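Local structure of uncharacterized protein (Bacteroides dorei DSM 17855, 5TGF) at residues Pro82-Lys85 with Phe90-Asp93; Thr143-Gly148 with Gly268-Leu273; Glu251-Ala256 with Thr262-Leu267. The protein is a putative serine beta-lactamase-like hydrolase, of unknown substrate, that can bind calcium. All coordinates share one frame; numbering follows the deposited sequence.

Contact 1: residues Pro82-Lys85 with Phe90-Asp93; sequences PVEK and FRGD
E84 and F90 bring the two segments nearest, their CA atoms 5.2 Å apart, where the short, weakly bonded helical turn around V83-K85 is met by the chain returning after it. A backbone bond from K85 N to P82 O closes the first turn. From F90 to D93 the backbone makes a type II beta turn, closed by D93 N on F90 O, with G92 at the positive phi this turn places at its third position. No direct hydrogen bond joins the segments; side chains and one water do the work. The carboxylate of E84 and the guanidinium of R91 are stacked, their planes only 14° apart, with E84 CG 3.4 Å above the centre of the guanidinium face and the carboxylate shifted toward NH1. The pairing of E84 OE1 with R91 NH1, at 3.4 Å, is therefore a salt bridge of charge alone: the oxygen lies well out of the guanidinium plane and no N-H points at it. R91 reaches this place because its chain bends at chi2 (-76°), which folds the guanidinium back across the glutamate at about a right angle. The other oxygen, E84 OE2, takes a bond of 2.7 Å from a water that also accepts from G92 N and donates to D93 O, so the carboxylate is tied to the turn as well as to its arginine. On the apolar side V83 CG1 sits over one face of the F90 ring, 3.7 Å from the centroid and 18° off the normal, a CH-pi contact displaced somewhat toward CG. This greasy half faces inward: V83 packs on I154 and M158 of helix 150-163, while F90 touches I154 of that helix and V129 and L133 of helix 125-133.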
loop_
_atom_site.group_PDB
_atom_site.type_symbol
_atom_site.label_atom_id
_atom_site.label_comp_id
_atom_site.label_asym_id
_atom_site.label_seq_id
_atom_site.Cartn_x
_atom_site.Cartn_y
_atom_site.Cartn_z
ATOM N N PRO A 82 13.023 1.337 -17.966
ATOM C CA PRO A 82 11.771 1.416 -18.728
ATOM C C PRO A 82 11.125 0.070 -18.912
ATOM O O PRO A 82 11.812 -0.965 -18.954
ATOM C CB PRO A 82 12.195 1.978 -20.093
ATOM C CG PRO A 82 13.675 1.874 -20.154
ATOM C CD PRO A 82 14.212 1.340 -18.844
ATOM N N VAL A 83 9.808 0.093 -19.102
ATOM C CA VAL A 83 9.034 -1.128 -19.283
ATOM C C VAL A 83 9.640 -2.024 -20.390
ATOM O O VAL A 83 9.789 -3.216 -20.199
ATOM C CB VAL A 83 7.543 -0.799 -19.599
ATOM C CG1 VAL A 83 6.762 -2.027 -20.013
ATOM C CG2 VAL A 83 6.861 -0.152 -18.394
ATOM N N GLU A 84 9.969 -1.417 -21.533
ATOM C CA GLU A 84 10.381 -2.145 -22.721
ATOM C C GLU A 84 11.740 -2.816 -22.590
ATOM O O GLU A 84 12.046 -3.730 -23.346
ATOM C CB GLU A 84 10.366 -1.200 -23.938
ATOM C CG GLU A 84 11.373 -0.053 -23.827
ATOM C CD GLU A 84 10.907 1.209 -24.538
ATOM O OE1 GLU A 84 11.453 2.303 -24.252
ATOM O OE2 GLU A 84 9.967 1.123 -25.367
ATOM N N LYS A 85 12.553 -2.394 -21.629
ATOM C CA LYS A 85 13.789 -3.135 -21.338
ATOM C C LYS A 85 13.492 -4.575 -20.923
ATOM O O LYS A 85 14.252 -5.494 -21.246
ATOM C CB LYS A 85 14.596 -2.431 -20.263
ATOM C CG LYS A 85 15.762 -3.246 -19.721
ATOM C CD LYS A 85 16.573 -2.479 -18.692
ATOM C CE LYS A 85 17.613 -3.391 -18.059
ATOM N NZ LYS A 85 18.250 -2.808 -16.853
ATOM N N PHE A 90 6.251 -4.272 -25.429
ATOM C CA PHE A 90 5.905 -2.839 -25.320
ATOM C C PHE A 90 6.698 -1.917 -26.268
ATOM O O PHE A 90 6.421 -0.730 -26.304
ATOM C CB PHE A 90 6.098 -2.343 -23.871
ATOM C CG PHE A 90 4.957 -2.681 -22.949
ATOM C CD1 PHE A 90 4.743 -3.977 -22.527
ATOM C CD2 PHE A 90 4.097 -1.689 -22.503
ATOM C CE1 PHE A 90 3.678 -4.287 -21.699
ATOM C CE2 PHE A 90 3.038 -1.987 -21.663
ATOM C CZ PHE A 90 2.823 -3.282 -21.268
ATOM N N ARG A 91 7.694 -2.440 -26.993
ATOM C CA ARG A 91 8.453 -1.606 -27.943
ATOM C C ARG A 91 7.525 -1.192 -29.078
ATOM O O ARG A 91 6.704 -1.983 -29.528
ATOM C CB ARG A 91 9.640 -2.362 -28.542
ATOM C CG ARG A 91 10.847 -2.528 -27.632
ATOM C CD ARG A 91 11.674 -1.241 -27.505
ATOM N NE ARG A 91 12.917 -1.447 -26.756
ATOM C CZ ARG A 91 13.719 -0.472 -26.325
ATOM N NH1 ARG A 91 13.417 0.819 -26.545
ATOM N NH2 ARG A 91 14.822 -0.789 -25.651
ATOM N N GLY A 92 7.594 0.069 -29.486
ATOM C CA GLY A 92 6.681 0.592 -30.488
ATOM C C GLY A 92 5.497 1.337 -29.912
ATOM O O GLY A 92 4.752 1.989 -30.644
ATOM N N ASP A 93 5.295 1.188 -28.604
ATOM C CA ASP A 93 4.204 1.822 -27.877
ATOM C C ASP A 93 4.833 2.919 -27.016
ATOM O O ASP A 93 5.945 2.773 -26.506
ATOM C CB ASP A 93 3.506 0.745 -27.021
ATOM C CG ASP A 93 2.123 1.160 -26.541
ATOM O OD1 ASP A 93 2.046 1.902 -25.532
ATOM O OD2 ASP A 93 1.120 0.742 -27.160
HETATM O O HOH W 1 8.884 2.053 -27.642
#

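Contact 2: residues Thr143-Gly148 with Gly268-Leu273; sequences TRFEYG and GEWREL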
loop_
_atom_site.group_PDB
_atom_site.type_symbol
_atom_site.label_atom_id
_atom_site.label_comp_id
_atom_site.label_asym_id
_atom_site.label_seq_id
_atom_site.Cartn_x
_atom_site.Cartn_y
_atom_site.Cartn_z
ATOM N N THR A 143 3.930 13.670 -15.692
ATOM C CA THR A 143 3.331 15.009 -15.794
ATOM C C THR A 143 2.113 15.207 -14.903
ATOM O O THR A 143 1.712 16.359 -14.623
ATOM C CB THR A 143 2.955 15.369 -17.257
ATOM O OG1 THR A 143 1.862 14.557 -17.712
ATOM C CG2 THR A 143 4.141 15.205 -18.160
ATOM N N ARG A 144 1.485 14.105 -14.478
ATOM C CA ARG A 144 0.330 14.165 -13.575
ATOM C C ARG A 144 0.331 12.973 -12.607
ATOM O O ARG A 144 0.963 11.941 -12.884
ATOM C CB ARG A 144 -0.987 14.154 -14.363
ATOM C CG ARG A 144 -1.287 15.398 -15.198
ATOM C CD ARG A 144 -2.594 15.314 -15.973
ATOM N NE ARG A 144 -3.728 14.831 -15.173
ATOM C CZ ARG A 144 -4.785 14.171 -15.670
ATOM N NH1 ARG A 144 -4.928 13.978 -16.980
ATOM N NH2 ARG A 144 -5.717 13.703 -14.856
ATOM N N PHE A 145 -0.271 13.195 -11.433
ATOM C CA PHE A 145 -0.649 12.132 -10.466
ATOM C C PHE A 145 -2.094 11.681 -10.685
ATOM O O PHE A 145 -3.035 12.498 -10.748
ATOM C CB PHE A 145 -0.494 12.629 -9.036
ATOM C CG PHE A 145 -0.789 11.570 -7.981
ATOM C CD1 PHE A 145 0.223 10.740 -7.501
ATOM C CD2 PHE A 145 -2.059 11.458 -7.428
ATOM C CE1 PHE A 145 -0.042 9.799 -6.510
ATOM C CE2 PHE A 145 -2.341 10.506 -6.430
ATOM C CZ PHE A 145 -1.306 9.691 -5.960
ATOM N N GLU A 146 -2.266 10.386 -10.925
ATOM C CA GLU A 146 -3.588 9.803 -10.964
ATOM C C GLU A 146 -3.557 8.374 -10.459
ATOM O O GLU A 146 -2.991 7.486 -11.077
ATOM C CB GLU A 146 -4.202 9.862 -12.365
ATOM C CG GLU A 146 -5.656 9.344 -12.369
ATOM C CD GLU A 146 -6.327 9.392 -13.745
ATOM O OE1 GLU A 146 -5.683 9.035 -14.741
ATOM O OE2 GLU A 146 -7.540 9.704 -13.796
ATOM N N TYR A 147 -4.240 8.167 -9.346
ATOM C CA TYR A 147 -4.273 6.865 -8.654
ATOM C C TYR A 147 -4.988 5.807 -9.463
ATOM O O TYR A 147 -6.002 6.060 -10.134
ATOM C CB TYR A 147 -4.948 7.036 -7.314
ATOM C CG TYR A 147 -4.847 5.894 -6.329
ATOM C CD1 TYR A 147 -5.835 4.903 -6.284
ATOM C CD2 TYR A 147 -3.862 5.890 -5.354
ATOM C CE1 TYR A 147 -5.775 3.875 -5.346
ATOM C CE2 TYR A 147 -3.788 4.874 -4.401
ATOM C CZ TYR A 147 -4.783 3.901 -4.374
ATOM O OH TYR A 147 -4.763 2.903 -3.425
ATOM N N GLY A 148 -4.425 4.608 -9.443
ATOM C CA GLY A 148 -5.057 3.484 -10.121
ATOM C C GLY A 148 -4.386 2.181 -9.829
ATOM O O GLY A 148 -3.562 2.113 -8.920
ATOM N N GLY A 268 4.272 2.732 -3.946
ATOM C CA GLY A 268 3.158 2.007 -3.308
ATOM C C GLY A 268 2.751 2.441 -1.901
ATOM O O GLY A 268 2.239 1.643 -1.159
ATOM N N GLU A 269 2.999 3.696 -1.541
ATOM C CA GLU A 269 2.725 4.193 -0.215
ATOM C C GLU A 269 2.571 5.716 -0.245
ATOM O O GLU A 269 3.270 6.424 -1.032
ATOM C CB GLU A 269 3.847 3.793 0.744
ATOM C CG GLU A 269 5.237 4.328 0.373
ATOM C CD GLU A 269 6.367 3.377 0.812
ATOM O OE1 GLU A 269 7.046 3.647 1.836
ATOM O OE2 GLU A 269 6.530 2.289 0.171
ATOM N N TRP A 270 1.676 6.220 0.601
ATOM C CA TRP A 270 1.451 7.656 0.740
ATOM C C TRP A 270 2.433 8.256 1.728
ATOM O O TRP A 270 2.698 7.691 2.824
ATOM C CB TRP A 270 0.017 7.967 1.246
ATOM C CG TRP A 270 -1.106 7.510 0.340
ATOM C CD1 TRP A 270 -1.761 6.298 0.370
ATOM C CD2 TRP A 270 -1.738 8.270 -0.686
ATOM N NE1 TRP A 270 -2.689 6.242 -0.631
ATOM C CE2 TRP A 270 -2.700 7.443 -1.287
ATOM C CE3 TRP A 270 -1.504 9.547 -1.235
ATOM C CZ2 TRP A 270 -3.458 7.853 -2.380
ATOM C CZ3 TRP A 270 -2.298 9.964 -2.314
ATOM C CH2 TRP A 270 -3.246 9.133 -2.867
ATOM N N ARG A 271 2.950 9.413 1.348
ATOM C CA ARG A 271 3.703 10.300 2.213
ATOM C C ARG A 271 2.767 11.290 2.895
ATOM O O ARG A 271 2.431 12.322 2.345
ATOM C CB ARG A 271 4.789 10.995 1.390
ATOM C CG ARG A 271 5.815 10.021 0.796
ATOM C CD ARG A 271 6.816 10.636 -0.189
ATOM N NE ARG A 271 7.125 12.052 0.050
ATOM C CZ ARG A 271 8.250 12.559 0.541
ATOM N NH1 ARG A 271 9.239 11.809 1.001
ATOM N NH2 ARG A 271 8.341 13.857 0.629
ATOM N N GLU A 272 2.190 10.880 4.023
ATOM C CA GLU A 272 1.093 11.642 4.633
ATOM C C GLU A 272 1.608 12.925 5.315
ATOM O O GLU A 272 0.981 13.970 5.204
ATOM C CB GLU A 272 0.337 10.820 5.675
ATOM C CG GLU A 272 -0.444 9.654 5.095
ATOM C CD GLU A 272 -1.353 8.985 6.123
ATOM O OE1 GLU A 272 -1.047 9.023 7.323
ATOM O OE2 GLU A 272 -2.321 8.344 5.707
ATOM N N LEU A 273 2.721 12.839 6.040
ATOM C CA LEU A 273 3.292 14.031 6.688
ATOM C C LEU A 273 4.762 14.141 6.283
ATOM O O LEU A 273 5.543 13.155 6.389
ATOM C CB LEU A 273 3.190 13.926 8.211
ATOM C CG LEU A 273 1.821 13.664 8.808
ATOM C CD1 LEU A 273 1.921 13.428 10.325
ATOM C CD2 LEU A 273 0.918 14.844 8.492
HETATM O O HOH W 2 -3.824 3.598 -0.933
#
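F145 and Y147 both set CG anti to the backbone N (chi1 -177° for F145), and from alternate positions of one extended loop their rings reach the indole of W270. The tryptophan, with CG anti to its carbonyl carbon instead, swings its six-membered ring toward them from strand 270-274. F145 offers the CZ end of its ring, 3.7 Å from W270 CH2; that carbon lies at the phenyl edge, near the ring plane, and the two planes are inclined at 58°. Y147 behaves differently. Its plane is within 13° of the indole, yet the rings are slid so far apart that they barely overlap, and Y147 CD2 and CE2 both come to 3.6 Å from W270 CZ2. Together the three make an aromatic cluster joining the loop before helix 150-163 to an edge strand of the main antiparallel sheet. Its polar rim is bridged by a water in the indole plane, which accepts from W270 NE1 at 2.9 Å and lies 2.8 Å from Y147 OH. The phenol is also hydrogen-bonded to S58 OG and K61 NZ. S58 and K61 fit the SxxK pattern of serine beta-lactamases, and Y147 would then stand where the separate (S/Y)xN motif places a second hydroxyl. If that assignment holds, W270 and its water would help to orient a probable active-site phenol.

Contact 3: residues Glu251-Ala256 with Thr262-Leu267; sequences EYVEKA and TSIYGL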
loop_
_atom_site.group_PDB
_atom_site.type_symbol
_atom_site.label_atom_id
_atom_site.label_comp_id
_atom_site.label_asym_id
_atom_site.label_seq_id
_atom_site.Cartn_x
_atom_site.Cartn_y
_atom_site.Cartn_z
ATOM N N GLU A 251 -6.759 15.172 -3.643
ATOM C CA GLU A 251 -6.286 13.789 -3.497
ATOM C C GLU A 251 -6.242 13.458 -1.993
ATOM O O GLU A 251 -6.413 14.337 -1.137
ATOM C CB GLU A 251 -4.911 13.613 -4.153
ATOM C CG GLU A 251 -4.855 13.990 -5.626
ATOM C CD GLU A 251 -5.576 13.019 -6.560
ATOM O OE1 GLU A 251 -5.946 11.896 -6.169
ATOM O OE2 GLU A 251 -5.832 13.419 -7.716
ATOM N N TYR A 252 -6.008 12.190 -1.695
ATOM C CA TYR A 252 -6.156 11.664 -0.336
ATOM C C TYR A 252 -5.413 12.443 0.742
ATOM O O TYR A 252 -5.979 12.718 1.792
ATOM C CB TYR A 252 -5.771 10.181 -0.299
ATOM C CG TYR A 252 -5.605 9.652 1.101
ATOM C CD1 TYR A 252 -6.682 9.184 1.858
ATOM C CD2 TYR A 252 -4.365 9.624 1.656
ATOM C CE1 TYR A 252 -6.464 8.708 3.139
ATOM C CE2 TYR A 252 -4.151 9.130 2.910
ATOM C CZ TYR A 252 -5.205 8.725 3.663
ATOM O OH TYR A 252 -4.893 8.358 4.970
ATOM N N VAL A 253 -4.159 12.809 0.509
ATOM C CA VAL A 253 -3.401 13.485 1.574
ATOM C C VAL A 253 -4.022 14.868 1.932
ATOM O O VAL A 253 -4.153 15.223 3.137
ATOM C CB VAL A 253 -1.906 13.568 1.224
ATOM C CG1 VAL A 253 -1.182 14.567 2.089
ATOM C CG2 VAL A 253 -1.254 12.193 1.304
ATOM N N GLU A 254 -4.415 15.622 0.913
ATOM C CA GLU A 254 -5.042 16.938 1.130
ATOM C C GLU A 254 -6.434 16.790 1.754
ATOM O O GLU A 254 -6.732 17.428 2.764
ATOM C CB GLU A 254 -5.154 17.768 -0.181
ATOM C CG GLU A 254 -5.938 19.100 -0.005
ATOM C CD GLU A 254 -6.352 19.768 -1.345
ATOM O OE1 GLU A 254 -5.535 19.742 -2.284
ATOM O OE2 GLU A 254 -7.511 20.280 -1.502
ATOM N N LYS A 255 -7.199 15.836 1.246
ATOM C CA LYS A 255 -8.574 15.630 1.659
ATOM C C LYS A 255 -8.696 14.996 3.043
ATOM O O LYS A 255 -9.530 15.399 3.834
ATOM C CB LYS A 255 -9.306 14.757 0.623
ATOM C CG LYS A 255 -10.790 14.639 0.913
ATOM C CD LYS A 255 -11.565 14.209 -0.315
ATOM C CE LYS A 255 -12.927 13.702 0.103
ATOM N NZ LYS A 255 -13.658 13.136 -1.058
ATOM N N ALA A 256 -7.860 14.011 3.321
ATOM C CA ALA A 256 -7.909 13.270 4.580
ATOM C C ALA A 256 -7.092 13.864 5.709
ATOM O O ALA A 256 -7.460 13.722 6.884
ATOM C CB ALA A 256 -7.496 11.811 4.350
ATOM N N THR A 262 3.189 18.584 -2.437
ATOM C CA THR A 262 2.905 17.872 -3.692
ATOM C C THR A 262 3.535 16.482 -3.677
ATOM O O THR A 262 3.142 15.643 -4.484
ATOM C CB THR A 262 3.450 18.639 -4.944
ATOM O OG1 THR A 262 4.858 18.760 -4.840
ATOM C CG2 THR A 262 2.863 19.974 -5.044
ATOM N N SER A 263 4.493 16.238 -2.766
ATOM C CA SER A 263 5.246 14.988 -2.702
ATOM C C SER A 263 4.449 13.920 -1.928
ATOM O O SER A 263 4.927 13.326 -0.949
ATOM C CB SER A 263 6.599 15.226 -2.038
ATOM O OG SER A 263 6.459 15.717 -0.719
ATOM N N ILE A 264 3.244 13.643 -2.417
ATOM C CA ILE A 264 2.263 12.850 -1.634
ATOM C C ILE A 264 2.441 11.331 -1.714
ATOM O O ILE A 264 1.750 10.586 -0.995
ATOM C CB ILE A 264 0.813 13.208 -2.017
ATOM C CG1 ILE A 264 0.562 12.911 -3.508
ATOM C CG2 ILE A 264 0.555 14.666 -1.614
ATOM C CD1 ILE A 264 -0.828 13.242 -3.993
ATOM N N TYR A 265 3.355 10.852 -2.553
ATOM C CA TYR A 265 3.449 9.394 -2.754
ATOM C C TYR A 265 4.878 8.977 -3.013
ATOM O O TYR A 265 5.629 9.689 -3.687
ATOM C CB TYR A 265 2.527 8.955 -3.917
ATOM C CG TYR A 265 1.917 7.585 -3.791
ATOM C CD1 TYR A 265 0.756 7.375 -3.061
ATOM C CD2 TYR A 265 2.518 6.470 -4.402
ATOM C CE1 TYR A 265 0.180 6.121 -2.967
ATOM C CE2 TYR A 265 1.952 5.207 -4.293
ATOM C CZ TYR A 265 0.787 5.037 -3.576
ATOM O OH TYR A 265 0.195 3.773 -3.507
ATOM N N GLY A 266 5.218 7.796 -2.512
ATOM C CA GLY A 266 6.470 7.131 -2.777
ATOM C C GLY A 266 6.274 5.989 -3.744
ATOM O O GLY A 266 5.718 6.199 -4.841
ATOM N N LEU A 267 6.791 4.807 -3.399
ATOM C CA LEU A 267 6.522 3.575 -4.150
ATOM C C LEU A 267 5.488 2.736 -3.425
ATOM O O LEU A 267 5.727 2.223 -2.316
ATOM C CB LEU A 267 7.798 2.756 -4.344
ATOM C CG LEU A 267 8.969 3.524 -4.968
ATOM C CD1 LEU A 267 10.218 2.644 -4.995
ATOM C CD2 LEU A 267 8.657 3.966 -6.383
#
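V253 and I264 run antiparallel to one another, and their branches make most of the contact between the start of helix 252-257 and the loop that follows it. V253 CB lies 3.9 Å from I264 CG2, while V253 CG2 approaches I264 CB at 4.0 Å, so each beta-branched side chain settles alongside the other. At the far end of the isoleucine, I264 CD1 meets E251 CB at 4.1 Å. That reach depends on CG1 standing between the backbone N and the carbonyl carbon (chi1 61°) and on an extended chi2 of -179°, which carries CD1 out to E251. E251 contributes its CB alone to this apolar patch, because a bend at chi2 (-71°) turns the carboxylate away from the loop; there OE1 is hydrogen-bonded to a bound glycerol, probably from the crystallisation liquor. The arrangement is a helix start folded back upon its own outgoing connection: E251 occupies the N-cap position, and the first turn is secured by K255 N to E251 O at 2.9 Å and A256 N to Y252 O at 2.7 Å. On the loop side, S263 is the centre of an inverse gamma turn, its I264 N to T262 O bond weak, just before I264, whose side chain points toward the helix. Beyond this first shell stands strand 270-274, one edge of the six-stranded sheet. I264 shares a backbone hydrogen bond with R271, whose NE also holds S263 O. W270 backs both V253 and I264, and W270 and Y265 meet edge-to-face. From the helix, Y252 adds its ring against W270 and its hydroxyl to E272 OE2, while H261 lies against V253.

Reading from the N terminus, contact 1 comes first and closes a tight loop of four intervening residues running from the end of helix 83-86, a local affair on the outer flank of the helical region. Contact 2 opens well after it, spanning 119 residues to join the loop before helix 150-163 to edge strand 270-274. Within that long span lies contact 3, which folds helix 252-257 against the connection running into the same strand. Contacts 2 and 3 have centres about 5 Å apart and touch directly, W270, R271 and E272 of contact 2 meeting residues of contact 3. Contact 1 stands apart, about 14 Å from contact 2 and 13 Å from contact 3 between nearest atoms.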